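Local coordinates for 3-hexulose-6-phosphate isomerase (Methanocaldococcus jannaschii, PDB 1JEO), which catalyses the isomerization between 3-hexulose 6-phosphate and fructose 6-phosphate, as a homotetrameric member of the SIS family, at residues 36-41 and 65-70; 43-48 and 56-61; 7-12 and 138-143. All coordinates share one frame; numbering follows the deposited sequence.

Contact 1 (36-41 and 65-70); sequences RIIKAK and LGFKSY
Phe67 reaches across to the last turn of helix 24-39, where Ile37 and Ile38 receive its ring. Its CB bond heads toward the helix, and CB itself lies beside the CD1 methyl of Ile43. With chi1 at -64°, CG stands anti to the carbonyl carbon and beside the backbone N, which turns the ring toward Ile37 and Ile38. On one side of the ring CD2 lies 3.8 Å from Ile37 O; next, Phe67 CE2 is 3.7 Å from Ile37 O. Farther out, CE2 and CZ come under the CG2 methyl of Ile37, a CH-pi contact in which CG2 sits 4.0 Å from the ring centroid, over the face and only 15° off its normal. At the tip, CZ also meets Ile38 CG1 at 4.3 Å. A flat aromatic suits the place because it gives this methyl a broad face, while Leu62 and Ile161, of helices 49-64 and 144-164, also touch the ring.

The segment 65-70 carries the chain from helix 49-64 into strand 69-71, outermost within this chain in the parallel sheet. The helix closes with a Schellman motif at Gly66, whose positive phi favours glycine. Lys68 then centres an inverse gamma turn, and its backbone pairs with Ile43 of the neighbouring strand.

Water 1 bridges the backbones beyond the ring: it donates to Lys41 O and accepts from Lys68 N, each at 2.9 Å, and lies in the ring plane at the edge of Phe67. Lys68 bends at chi3, bringing its CE to 3.5 Å from Lys41 O. The two lysines run side by side in the same direction, their NZ atoms 5.1 Å apart; these like charges probably repel mildly, and long flexible chains suit a position exposed to solvent.

Contact 2 (43-48 and 56-61); sequences IFIFGV and RCFAMR
Ile45, on the central part of strand 43-46, fits its CG1 branch against Phe58 and Ala59 of helix 49-64. The helical segment begins with Arg56, whose side chain forms a salt bridge through NE to Glu74 and leaves the apolar interface to its neighbours. Backbone bonding from Met60 N to Arg56 O, at 2.9 Å, belongs to the turn that holds those neighbours in place.

Phe58 comes next into the contact, pointing toward the strand. Its CG lies anti to the backbone N (chi1 -179°), which carries the ring out from the helix to cross the Ile45 side chain at about a right angle. The Ile45 chain is bent, with chi1 -41° and chi2 -67°, and the bend sets its CD1 methyl beside the ring. That methyl approaches obliquely, 3.9 Å from Phe58 CD1 and 4.0 Å from Phe58 CE1. Leu154 and Ile158 of helix 144-164, together with Ile87 of strand 85-89, also touch this ring; a large aromatic suits a position where helices and sheet both reach it.

One residue on, Ala59 brings its CB to 3.8 Å from Ile45 CG1. The small methyl allows close approach, with the CA atoms of Ile45 and Ala59 6.4 Å apart, while Ala59 O accepts a hydrogen bond from Ser69 OG.

Strand 43-46, helix 49-64 and strand 69-71 form a beta-alpha-beta unit of the SIS domain, and this contact packs its first strand against its helix. The side chain of Ile45 is about 9 Å from that of Ser51, which probably binds substrate. The touching atoms are all carbon and buried, so the contact rests on van der Waals packing and the hydrophobic effect and has little directional preference.

Contact 3 (7-12 and 138-143); sequences LDIVSN and KYLPMG
A single methyl, Leu140 CD1, rests against two branched residues on consecutive positions of helix 5-15, Ile9 and Val10. It lies 4.0 Å from Ile9 CG2 and the same 4.0 Å from Val10 CG2. In Leu140 the first torsion (-69°) sets CG anti to the carbonyl carbon, and chi2 of 169° extends CD1 farther away from the loop, so the leucine reaches the helix although the nearest CA atoms, those of Ile9 and Leu140, are 9.0 Å apart.

The two helical residues offer their methyls differently. Ile9 points toward the loop and slides past Leu140 in the opposite direction; its chi1 of -74° places the CG2 branch anti to the backbone N and beside the carbonyl carbon, and this branch makes the contact. Val10 meets Leu140 at about a right angle and uses CG2, the branch that lies beside the backbone N, while CG1 is anti to it. Beta-branched side chains suit this place because branching at CB places a methyl near the helix backbone, where the longer leucine can meet it.

Residues 138-143 end the loop that leads from strand 128-130 to helix 144-164 of the SIS domain, and Gly143 occupies the N-cap position of that helix. Pro141 O also accepts a hydrogen bond from Thr144 OG1. The Leu140 side chain is about 9 Å from that of Glu147, so the loop that receives the N-terminal helix lies near the probable proton acceptor.

On the helix, the hydroxyl of Ser11 bonds back to Leu7 O at 3.0 Å, tilted from the carbonyl plane. Ser11 N reaches the same oxygen from the opposite face, so one carbonyl is gripped by two donors. Beside Leu140, Val10 also rests on Glu148, while Leu140 touches Thr145 and Glu6.

From the N terminus, helix 5-15 supplies the first half of contact 3, but its partner lies 126 residues on, so this contact closes the longest loop and encloses the other two. Within it, contact 1 joins the end of helix 24-39 to the lead into strand 69-71, and contact 2, between 43-48 and 56-61, is nested inside that. Contacts 1 and 2 touch: strands 43-46 and 69-71 are sheet neighbours, and the CD1 of Ile37 packs on Phe58 CZ. Contact 3 stands apart, about 32 Å from contact 1 centre to centre, on the opposite side of the chain's centre, tying the N-terminal helix to the loop before helix 144-164.

Contact 1 (36-41 and 65-70)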
ATOM      1  N   ARG A  36      -2.758  -4.812 -11.263  1.00 18.01           N
ATOM      2  CA  ARG A  36      -2.675  -3.373 -11.545  1.00 17.54           C
ATOM      3  C   ARG A  36      -1.243  -2.844 -11.453  1.00 17.27           C
ATOM      4  O   ARG A  36      -0.872  -1.951 -12.212  1.00 17.25           O
ATOM      5  CB  ARG A  36      -3.580  -2.586 -10.598  1.00 26.83           C
ATOM      6  CG  ARG A  36      -5.053  -2.779 -10.866  1.00 27.21           C
ATOM      7  CD  ARG A  36      -5.878  -2.158  -9.760  1.00 27.77           C
ATOM      8  NE  ARG A  36      -7.274  -2.581  -9.806  1.00 28.34           N
ATOM      9  CZ  ARG A  36      -8.280  -1.831 -10.249  1.00 28.54           C
ATOM     10  NH1 ARG A  36      -8.066  -0.600 -10.694  1.00 28.89           N
ATOM     11  NH2 ARG A  36      -9.510  -2.320 -10.246  1.00 29.00           N
ATOM     12  N   ILE A  37      -0.445  -3.429 -10.551  1.00 21.53           N
ATOM     13  CA  ILE A  37       0.968  -3.061 -10.354  1.00 21.59           C
ATOM     14  C   ILE A  37       1.816  -3.492 -11.567  1.00 21.92           C
ATOM     15  O   ILE A  37       2.655  -2.719 -12.046  1.00 21.53           O
ATOM     16  CB  ILE A  37       1.529  -3.655  -9.000  1.00 21.70           C
ATOM     17  CG1 ILE A  37       1.024  -2.819  -7.813  1.00 21.33           C
ATOM     18  CG2 ILE A  37       3.072  -3.717  -8.984  1.00 21.61           C
ATOM     19  CD1 ILE A  37       1.349  -3.402  -6.433  1.00 20.71           C
ATOM     20  N   ILE A  38       1.542  -4.690 -12.089  1.00 24.14           N
ATOM     21  CA  ILE A  38       2.253  -5.244 -13.250  1.00 24.49           C
ATOM     22  C   ILE A  38       1.859  -4.549 -14.571  1.00 24.35           C
ATOM     23  O   ILE A  38       2.709  -4.337 -15.449  1.00 24.29           O
ATOM     24  CB  ILE A  38       2.057  -6.805 -13.320  1.00 29.59           C
ATOM     25  CG1 ILE A  38       2.756  -7.458 -12.118  1.00 29.74           C
ATOM     26  CG2 ILE A  38       2.620  -7.403 -14.625  1.00 29.61           C
ATOM     27  CD1 ILE A  38       2.404  -8.921 -11.892  1.00 30.11           C
ATOM     28  N   LYS A  39       0.595  -4.137 -14.668  1.00 25.18           N
ATOM     29  CA  LYS A  39       0.074  -3.476 -15.866  1.00 25.22           C
ATOM     30  C   LYS A  39       0.313  -1.970 -15.941  1.00 24.57           C
ATOM     31  O   LYS A  39       0.230  -1.385 -17.023  1.00 24.70           O
ATOM     32  CB  LYS A  39      -1.417  -3.778 -16.042  1.00 51.77           C
ATOM     33  CG  LYS A  39      -1.710  -5.195 -16.508  1.00 53.07           C
ATOM     34  CD  LYS A  39      -3.201  -5.432 -16.623  1.00 54.05           C
ATOM     35  CE  LYS A  39      -3.503  -6.808 -17.188  1.00 54.70           C
ATOM     36  NZ  LYS A  39      -4.971  -7.068 -17.215  1.00 55.31           N
ATOM     37  N   ALA A  40       0.622  -1.347 -14.804  1.00 22.12           N
ATOM     38  CA  ALA A  40       0.872   0.096 -14.754  1.00 21.10           C
ATOM     39  C   ALA A  40       2.206   0.501 -15.368  1.00 20.57           C
ATOM     40  O   ALA A  40       3.163  -0.277 -15.355  1.00 20.64           O
ATOM     41  CB  ALA A  40       0.797   0.597 -13.326  1.00 21.50           C
ATOM     42  N   LYS A  41       2.248   1.715 -15.920  1.00 21.99           N
ATOM     43  CA  LYS A  41       3.459   2.272 -16.520  1.00 21.31           C
ATOM     44  C   LYS A  41       4.325   2.772 -15.352  1.00 20.47           C
ATOM     45  O   LYS A  41       5.470   2.348 -15.197  1.00 20.18           O
ATOM     46  CB  LYS A  41       3.100   3.421 -17.477  1.00 86.08           C
ATOM     47  CG  LYS A  41       4.220   3.877 -18.416  1.00 87.15           C
ATOM     48  CD  LYS A  41       4.496   2.866 -19.526  1.00 88.32           C
ATOM     49  CE  LYS A  41       5.633   3.332 -20.428  1.00 88.91           C
ATOM     50  NZ  LYS A  41       5.939   2.351 -21.508  1.00 89.93           N
ATOM     51  N   LEU A  65      12.407  -4.148  -7.148  1.00 21.23           N
ATOM     52  CA  LEU A  65      11.957  -5.206  -8.051  1.00 21.55           C
ATOM     53  C   LEU A  65      11.946  -4.812  -9.533  1.00 21.59           C
ATOM     54  O   LEU A  65      11.649  -5.647 -10.393  1.00 22.36           O
ATOM     55  CB  LEU A  65      10.577  -5.727  -7.627  1.00 23.24           C
ATOM     56  CG  LEU A  65      10.403  -6.344  -6.234  1.00 23.35           C
ATOM     57  CD1 LEU A  65       9.015  -6.940  -6.146  1.00 23.13           C
ATOM     58  CD2 LEU A  65      11.449  -7.407  -5.952  1.00 23.45           C
ATOM     59  N   GLY A  66      12.252  -3.546  -9.823  1.00 22.97           N
ATOM     60  CA  GLY A  66      12.307  -3.084 -11.203  1.00 22.67           C
ATOM     61  C   GLY A  66      11.179  -2.230 -11.734  1.00 22.45           C
ATOM     62  O   GLY A  66      11.214  -1.836 -12.899  1.00 22.40           O
ATOM     63  N   PHE A  67      10.179  -1.949 -10.901  1.00 18.66           N
ATOM     64  CA  PHE A  67       9.044  -1.118 -11.307  1.00 18.50           C
ATOM     65  C   PHE A  67       9.412   0.359 -11.224  1.00 18.33           C
ATOM     66  O   PHE A  67      10.340   0.723 -10.502  1.00 18.36           O
ATOM     67  CB  PHE A  67       7.840  -1.377 -10.394  1.00 23.02           C
ATOM     68  CG  PHE A  67       7.297  -2.774 -10.480  1.00 23.40           C
ATOM     69  CD1 PHE A  67       7.641  -3.731  -9.511  1.00 23.14           C
ATOM     70  CD2 PHE A  67       6.441  -3.144 -11.531  1.00 23.35           C
ATOM     71  CE1 PHE A  67       7.139  -5.056  -9.584  1.00 23.47           C
ATOM     72  CE2 PHE A  67       5.928  -4.463 -11.625  1.00 23.27           C
ATOM     73  CZ  PHE A  67       6.279  -5.424 -10.646  1.00 23.34           C
ATOM     74  N   LYS A  68       8.719   1.193 -12.002  1.00 20.61           N
ATOM     75  CA  LYS A  68       8.934   2.644 -11.977  1.00 20.10           C
ATOM     76  C   LYS A  68       8.022   3.148 -10.852  1.00 19.59           C
ATOM     77  O   LYS A  68       6.838   3.433 -11.054  1.00 18.92           O
ATOM     78  CB  LYS A  68       8.604   3.283 -13.335  1.00 47.30           C
ATOM     79  CG  LYS A  68       9.574   2.874 -14.451  1.00 48.09           C
ATOM     80  CD  LYS A  68       9.588   3.853 -15.626  1.00 48.71           C
ATOM     81  CE  LYS A  68       8.397   3.671 -16.560  1.00 49.33           C
ATOM     82  NZ  LYS A  68       8.394   4.673 -17.668  1.00 49.53           N
ATOM     83  N   SER A  69       8.578   3.115  -9.644  1.00 21.89           N
ATOM     84  CA  SER A  69       7.881   3.490  -8.419  1.00 21.32           C
ATOM     85  C   SER A  69       8.244   4.882  -7.935  1.00 20.40           C
ATOM     86  O   SER A  69       9.399   5.301  -8.048  1.00 20.07           O
ATOM     87  CB  SER A  69       8.208   2.469  -7.332  1.00 27.63           C
ATOM     88  OG  SER A  69       7.410   2.659  -6.183  1.00 29.06           O
ATOM     89  N   TYR A  70       7.250   5.607  -7.420  1.00 17.76           N
ATOM     90  CA  TYR A  70       7.451   6.965  -6.912  1.00 16.83           C
ATOM     91  C   TYR A  70       6.605   7.245  -5.683  1.00 16.25           C
ATOM     92  O   TYR A  70       5.552   6.633  -5.486  1.00 15.68           O
ATOM     93  CB  TYR A  70       7.092   8.020  -7.980  1.00 22.23           C
ATOM     94  CG  TYR A  70       7.934   7.969  -9.236  1.00 23.26           C
ATOM     95  CD1 TYR A  70       7.412   7.425 -10.431  1.00 23.63           C
ATOM     96  CD2 TYR A  70       9.278   8.407  -9.228  1.00 23.74           C
ATOM     97  CE1 TYR A  70       8.219   7.309 -11.599  1.00 24.18           C
ATOM     98  CE2 TYR A  70      10.094   8.297 -10.390  1.00 24.25           C
ATOM     99  CZ  TYR A  70       9.552   7.746 -11.565  1.00 24.71           C
ATOM    100  OH  TYR A  70      10.334   7.631 -12.689  1.00 25.73           O
TER
HETATM  101  O   HOH W   1       6.431   0.270 -13.467  1.00 28.33           O

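Contact 2 (43-48 and 56-61)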
ATOM      1  N   ILE A  43       4.063   3.742 -10.966  1.00 19.97           N
ATOM      2  CA  ILE A  43       3.289   3.525  -9.739  1.00 18.88           C
ATOM      3  C   ILE A  43       3.576   4.635  -8.726  1.00 17.74           C
ATOM      4  O   ILE A  43       4.731   4.911  -8.405  1.00 17.59           O
ATOM      5  CB  ILE A  43       3.593   2.126  -9.111  1.00 19.85           C
ATOM      6  CG1 ILE A  43       3.340   1.023 -10.146  1.00 20.16           C
ATOM      7  CG2 ILE A  43       2.684   1.868  -7.895  1.00 20.29           C
ATOM      8  CD1 ILE A  43       4.163  -0.204  -9.955  1.00 20.54           C
ATOM      9  N   PHE A  44       2.508   5.263  -8.235  1.00 18.02           N
ATOM     10  CA  PHE A  44       2.605   6.359  -7.268  1.00 17.33           C
ATOM     11  C   PHE A  44       2.017   5.983  -5.917  1.00 16.46           C
ATOM     12  O   PHE A  44       0.910   5.458  -5.839  1.00 16.14           O
ATOM     13  CB  PHE A  44       1.887   7.607  -7.795  1.00 18.29           C
ATOM     14  CG  PHE A  44       2.550   8.243  -8.981  1.00 18.84           C
ATOM     15  CD1 PHE A  44       2.416   7.683 -10.270  1.00 18.93           C
ATOM     16  CD2 PHE A  44       3.291   9.425  -8.827  1.00 19.17           C
ATOM     17  CE1 PHE A  44       3.012   8.300 -11.393  1.00 19.09           C
ATOM     18  CE2 PHE A  44       3.895  10.053  -9.945  1.00 19.04           C
ATOM     19  CZ  PHE A  44       3.754   9.487 -11.230  1.00 19.34           C
ATOM     20  N   ILE A  45       2.778   6.234  -4.855  1.00 12.90           N
ATOM     21  CA  ILE A  45       2.332   5.932  -3.496  1.00 11.66           C
ATOM     22  C   ILE A  45       2.260   7.233  -2.690  1.00 11.25           C
ATOM     23  O   ILE A  45       3.113   8.107  -2.842  1.00 11.19           O
ATOM     24  CB  ILE A  45       3.313   4.961  -2.741  1.00 22.10           C
ATOM     25  CG1 ILE A  45       3.837   3.828  -3.640  1.00 22.81           C
ATOM     26  CG2 ILE A  45       2.658   4.418  -1.460  1.00 21.30           C
ATOM     27  CD1 ILE A  45       2.840   2.811  -4.102  1.00 23.75           C
ATOM     28  N   PHE A  46       1.240   7.349  -1.837  1.00 15.60           N
ATOM     29  CA  PHE A  46       1.075   8.514  -0.967  1.00 15.29           C
ATOM     30  C   PHE A  46       0.387   8.161   0.348  1.00 15.77           C
ATOM     31  O   PHE A  46      -0.468   7.273   0.416  1.00 15.68           O
ATOM     32  CB  PHE A  46       0.319   9.670  -1.659  1.00 18.21           C
ATOM     33  CG  PHE A  46       0.314  10.968  -0.864  1.00 17.28           C
ATOM     34  CD1 PHE A  46       1.525  11.640  -0.563  1.00 17.78           C
ATOM     35  CD2 PHE A  46      -0.894  11.505  -0.378  1.00 18.00           C
ATOM     36  CE1 PHE A  46       1.537  12.832   0.214  1.00 17.81           C
ATOM     37  CE2 PHE A  46      -0.900  12.699   0.403  1.00 16.93           C
ATOM     38  CZ  PHE A  46       0.322  13.363   0.696  1.00 17.19           C
ATOM     39  N   GLY A  47       0.754   8.934   1.365  1.00 15.00           N
ATOM     40  CA  GLY A  47       0.216   8.808   2.700  1.00 15.10           C
ATOM     41  C   GLY A  47       0.818   9.934   3.516  1.00 15.66           C
ATOM     42  O   GLY A  47       1.873  10.472   3.159  1.00 14.68           O
ATOM     43  N   VAL A  48       0.169  10.263   4.626  1.00 13.35           N
ATOM     44  CA  VAL A  48       0.617  11.325   5.528  1.00 14.43           C
ATOM     45  C   VAL A  48       1.069  10.680   6.846  1.00 14.93           C
ATOM     46  O   VAL A  48       0.588   9.605   7.208  1.00 14.20           O
ATOM     47  CB  VAL A  48      -0.547  12.359   5.772  1.00 19.41           C
ATOM     48  CG1 VAL A  48      -0.195  13.372   6.851  1.00 19.80           C
ATOM     49  CG2 VAL A  48      -0.862  13.097   4.483  1.00 20.42           C
ATOM     50  N   ARG A  56       6.373   4.667   2.040  1.00 11.90           N
ATOM     51  CA  ARG A  56       7.723   4.808   1.489  1.00 12.39           C
ATOM     52  C   ARG A  56       8.470   3.460   1.503  1.00 12.70           C
ATOM     53  O   ARG A  56       9.225   3.159   0.577  1.00 12.29           O
ATOM     54  CB  ARG A  56       8.521   5.865   2.264  1.00 15.40           C
ATOM     55  CG  ARG A  56       8.164   7.308   1.943  1.00 15.95           C
ATOM     56  CD  ARG A  56       8.936   8.280   2.824  1.00 16.67           C
ATOM     57  NE  ARG A  56       8.648   9.692   2.571  1.00 17.55           N
ATOM     58  CZ  ARG A  56       7.654  10.378   3.135  1.00 18.65           C
ATOM     59  NH1 ARG A  56       6.820   9.790   3.988  1.00 19.18           N
ATOM     60  NH2 ARG A  56       7.500  11.666   2.858  1.00 18.65           N
ATOM     61  N   CYS A  57       8.215   2.640   2.526  1.00 15.38           N
ATOM     62  CA  CYS A  57       8.835   1.311   2.643  1.00 16.58           C
ATOM     63  C   CYS A  57       8.426   0.410   1.473  1.00 16.63           C
ATOM     64  O   CYS A  57       9.242  -0.347   0.943  1.00 16.10           O
ATOM     65  CB  CYS A  57       8.441   0.636   3.955  1.00 14.72           C
ATOM     66  SG  CYS A  57       9.110   1.395   5.438  1.00 18.89           S
ATOM     67  N   PHE A  58       7.168   0.552   1.052  1.00 15.06           N
ATOM     68  CA  PHE A  58       6.605  -0.207  -0.064  1.00 16.16           C
ATOM     69  C   PHE A  58       7.101   0.363  -1.399  1.00 16.68           C
ATOM     70  O   PHE A  58       7.454  -0.403  -2.302  1.00 16.94           O
ATOM     71  CB  PHE A  58       5.070  -0.179   0.017  1.00 13.46           C
ATOM     72  CG  PHE A  58       4.362  -0.957  -1.075  1.00 14.05           C
ATOM     73  CD1 PHE A  58       3.401  -0.322  -1.879  1.00 14.39           C
ATOM     74  CD2 PHE A  58       4.614  -2.328  -1.279  1.00 14.31           C
ATOM     75  CE1 PHE A  58       2.688  -1.040  -2.877  1.00 14.96           C
ATOM     76  CE2 PHE A  58       3.909  -3.062  -2.271  1.00 14.79           C
ATOM     77  CZ  PHE A  58       2.943  -2.414  -3.071  1.00 15.21           C
ATOM     78  N   ALA A  59       7.143   1.696  -1.502  1.00 17.28           N
ATOM     79  CA  ALA A  59       7.598   2.395  -2.711  1.00 17.78           C
ATOM     80  C   ALA A  59       9.039   2.034  -3.060  1.00 18.99           C
ATOM     81  O   ALA A  59       9.356   1.762  -4.223  1.00 18.58           O
ATOM     82  CB  ALA A  59       7.458   3.902  -2.542  1.00 13.81           C
ATOM     83  N   MET A  60       9.876   1.953  -2.024  1.00 12.95           N
ATOM     84  CA  MET A  60      11.288   1.593  -2.162  1.00 14.59           C
ATOM     85  C   MET A  60      11.426   0.141  -2.632  1.00 14.96           C
ATOM     86  O   MET A  60      12.195  -0.147  -3.553  1.00 14.74           O
ATOM     87  CB  MET A  60      12.017   1.773  -0.826  1.00 18.41           C
ATOM     88  CG  MET A  60      13.507   1.478  -0.885  1.00 20.43           C
ATOM     89  SD  MET A  60      14.322   1.609   0.690  1.00 23.15           S
ATOM     90  CE  MET A  60      14.596   3.374   0.735  1.00 21.64           C
ATOM     91  N   ARG A  61      10.627  -0.745  -2.038  1.00 18.30           N
ATOM     92  CA  ARG A  61      10.661  -2.163  -2.378  1.00 19.20           C
ATOM     93  C   ARG A  61      10.170  -2.467  -3.808  1.00 19.31           C
ATOM     94  O   ARG A  61      10.738  -3.334  -4.474  1.00 19.27           O
ATOM     95  CB  ARG A  61       9.938  -2.985  -1.304  1.00 18.09           C
ATOM     96  CG  ARG A  61      10.412  -4.429  -1.176  1.00 19.84           C
ATOM     97  CD  ARG A  61      11.885  -4.621  -0.829  1.00 21.38           C
ATOM     98  NE  ARG A  61      12.106  -4.920   0.585  1.00 23.15           N
ATOM     99  CZ  ARG A  61      13.197  -4.576   1.261  1.00 23.85           C
ATOM    100  NH1 ARG A  61      14.178  -3.913   0.664  1.00 24.47           N
ATOM    101  NH2 ARG A  61      13.307  -4.884   2.545  1.00 24.61           N
TER

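Contact 3 (7-12 and 138-143)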
ATOM      1  N   LEU A   7       0.883  -7.258  22.973  1.00 22.42           N
ATOM      2  CA  LEU A   7       1.534  -8.233  22.098  1.00 22.22           C
ATOM      3  C   LEU A   7       0.504  -9.218  21.537  1.00 21.99           C
ATOM      4  O   LEU A   7       0.608  -9.631  20.381  1.00 21.60           O
ATOM      5  CB  LEU A   7       2.649  -8.978  22.846  1.00 32.22           C
ATOM      6  CG  LEU A   7       3.565  -9.931  22.059  1.00 32.41           C
ATOM      7  CD1 LEU A   7       4.344  -9.193  20.970  1.00 32.54           C
ATOM      8  CD2 LEU A   7       4.516 -10.598  23.009  1.00 32.46           C
ATOM      9  N   ASP A   8      -0.510  -9.539  22.345  1.00 20.29           N
ATOM     10  CA  ASP A   8      -1.593 -10.443  21.945  1.00 20.30           C
ATOM     11  C   ASP A   8      -2.493  -9.798  20.890  1.00 20.18           C
ATOM     12  O   ASP A   8      -2.968 -10.476  19.976  1.00 19.67           O
ATOM     13  CB  ASP A   8      -2.442 -10.863  23.153  1.00 41.30           C
ATOM     14  CG  ASP A   8      -1.760 -11.910  24.026  1.00 41.57           C
ATOM     15  OD1 ASP A   8      -2.194 -12.067  25.186  1.00 42.39           O
ATOM     16  OD2 ASP A   8      -0.810 -12.582  23.562  1.00 41.67           O
ATOM     17  N   ILE A   9      -2.698  -8.484  21.015  1.00 18.67           N
ATOM     18  CA  ILE A   9      -3.514  -7.719  20.070  1.00 18.79           C
ATOM     19  C   ILE A   9      -2.788  -7.651  18.722  1.00 19.11           C
ATOM     20  O   ILE A   9      -3.395  -7.922  17.685  1.00 18.87           O
ATOM     21  CB  ILE A   9      -3.873  -6.310  20.637  1.00 26.52           C
ATOM     22  CG1 ILE A   9      -4.949  -6.477  21.719  1.00 26.29           C
ATOM     23  CG2 ILE A   9      -4.382  -5.354  19.530  1.00 26.17           C
ATOM     24  CD1 ILE A   9      -5.119  -5.286  22.629  1.00 26.44           C
ATOM     25  N   VAL A  10      -1.476  -7.391  18.765  1.00 18.36           N
ATOM     26  CA  VAL A  10      -0.658  -7.323  17.551  1.00 18.93           C
ATOM     27  C   VAL A  10      -0.614  -8.701  16.866  1.00 19.51           C
ATOM     28  O   VAL A  10      -0.807  -8.780  15.656  1.00 19.58           O
ATOM     29  CB  VAL A  10       0.787  -6.802  17.835  1.00 14.98           C
ATOM     30  CG1 VAL A  10       1.616  -6.813  16.553  1.00 15.02           C
ATOM     31  CG2 VAL A  10       0.740  -5.377  18.381  1.00 15.07           C
ATOM     32  N   SER A  11      -0.432  -9.770  17.654  1.00 17.99           N
ATOM     33  CA  SER A  11      -0.385 -11.147  17.133  1.00 19.06           C
ATOM     34  C   SER A  11      -1.680 -11.566  16.432  1.00 19.65           C
ATOM     35  O   SER A  11      -1.635 -12.193  15.374  1.00 19.64           O
ATOM     36  CB  SER A  11      -0.077 -12.151  18.248  1.00 33.97           C
ATOM     37  OG  SER A  11       1.245 -11.999  18.723  1.00 34.38           O
ATOM     38  N   ASN A  12      -2.822 -11.180  17.006  1.00 22.75           N
ATOM     39  CA  ASN A  12      -4.130 -11.500  16.435  1.00 23.49           C
ATOM     40  C   ASN A  12      -4.463 -10.639  15.215  1.00 23.74           C
ATOM     41  O   ASN A  12      -5.224 -11.069  14.343  1.00 23.78           O
ATOM     42  CB  ASN A  12      -5.234 -11.409  17.494  1.00 88.34           C
ATOM     43  CG  ASN A  12      -5.183 -12.558  18.491  1.00 88.84           C
ATOM     44  OD1 ASN A  12      -5.075 -13.726  18.113  1.00 41.73           O
ATOM     45  ND2 ASN A  12      -5.262 -12.229  19.773  1.00 41.73           N
ATOM     46  N   LYS A 138      -5.963   0.925  24.156  1.00 21.92           N
ATOM     47  CA  LYS A 138      -5.653   2.142  24.915  1.00 21.58           C
ATOM     48  C   LYS A 138      -4.167   2.510  24.784  1.00 20.86           C
ATOM     49  O   LYS A 138      -3.822   3.681  24.646  1.00 20.72           O
ATOM     50  CB  LYS A 138      -6.011   1.930  26.392  1.00 33.62           C
ATOM     51  CG  LYS A 138      -5.939   3.175  27.269  1.00 34.12           C
ATOM     52  CD  LYS A 138      -6.221   2.825  28.713  1.00 34.64           C
ATOM     53  CE  LYS A 138      -6.231   4.062  29.590  1.00 34.93           C
ATOM     54  NZ  LYS A 138      -6.445   3.701  31.020  1.00 35.25           N
ATOM     55  N   TYR A 139      -3.309   1.489  24.786  1.00 22.22           N
ATOM     56  CA  TYR A 139      -1.865   1.687  24.687  1.00 21.72           C
ATOM     57  C   TYR A 139      -1.264   1.475  23.292  1.00 21.37           C
ATOM     58  O   TYR A 139      -0.047   1.538  23.101  1.00 21.08           O
ATOM     59  CB  TYR A 139      -1.151   0.898  25.791  1.00 26.78           C
ATOM     60  CG  TYR A 139      -1.567   1.355  27.179  1.00 26.78           C
ATOM     61  CD1 TYR A 139      -2.238   0.484  28.061  1.00 27.01           C
ATOM     62  CD2 TYR A 139      -1.354   2.689  27.594  1.00 26.81           C
ATOM     63  CE1 TYR A 139      -2.695   0.938  29.335  1.00 26.90           C
ATOM     64  CE2 TYR A 139      -1.802   3.154  28.854  1.00 26.88           C
ATOM     65  CZ  TYR A 139      -2.470   2.276  29.716  1.00 26.91           C
ATOM     66  OH  TYR A 139      -2.905   2.734  30.939  1.00 26.80           O
ATOM     67  N   LEU A 140      -2.153   1.271  22.316  1.00 20.63           N
ATOM     68  CA  LEU A 140      -1.826   1.127  20.888  1.00 20.49           C
ATOM     69  C   LEU A 140      -2.905   2.035  20.248  1.00 20.21           C
ATOM     70  O   LEU A 140      -3.833   1.545  19.590  1.00 20.35           O
ATOM     71  CB  LEU A 140      -1.967  -0.333  20.422  1.00 19.73           C
ATOM     72  CG  LEU A 140      -0.977  -1.393  20.929  1.00 19.78           C
ATOM     73  CD1 LEU A 140      -1.464  -2.783  20.560  1.00 19.62           C
ATOM     74  CD2 LEU A 140       0.431  -1.141  20.404  1.00 19.73           C
ATOM     75  N   PRO A 141      -2.770   3.379  20.408  1.00 24.77           N
ATOM     76  CA  PRO A 141      -3.707   4.390  19.903  1.00 24.55           C
ATOM     77  C   PRO A 141      -3.622   4.786  18.440  1.00 24.63           C
ATOM     78  O   PRO A 141      -2.664   4.446  17.756  1.00 24.44           O
ATOM     79  CB  PRO A 141      -3.390   5.611  20.782  1.00 28.10           C
ATOM     80  CG  PRO A 141      -2.212   5.196  21.641  1.00 28.37           C
ATOM     81  CD  PRO A 141      -1.578   4.083  20.904  1.00 27.98           C
ATOM     82  N   MET A 142      -4.582   5.624  18.020  1.00 27.32           N
ATOM     83  CA  MET A 142      -4.703   6.156  16.650  1.00 27.28           C
ATOM     84  C   MET A 142      -4.663   5.024  15.606  1.00 25.62           C
ATOM     85  O   MET A 142      -5.362   4.017  15.749  1.00 25.20           O
ATOM     86  CB  MET A 142      -3.595   7.197  16.344  1.00 34.93           C
ATOM     87  CG  MET A 142      -3.293   8.241  17.419  1.00 38.24           C
ATOM     88  SD  MET A 142      -4.625   9.369  17.761  1.00 44.30           S
ATOM     89  CE  MET A 142      -4.536  10.437  16.319  1.00 41.81           C
ATOM     90  N   GLY A 143      -3.775   5.160  14.622  1.00 19.15           N
ATOM     91  CA  GLY A 143      -3.636   4.160  13.586  1.00 17.07           C
ATOM     92  C   GLY A 143      -2.467   3.220  13.798  1.00 15.87           C
ATOM     93  O   GLY A 143      -2.103   2.516  12.858  1.00 15.43           O
TER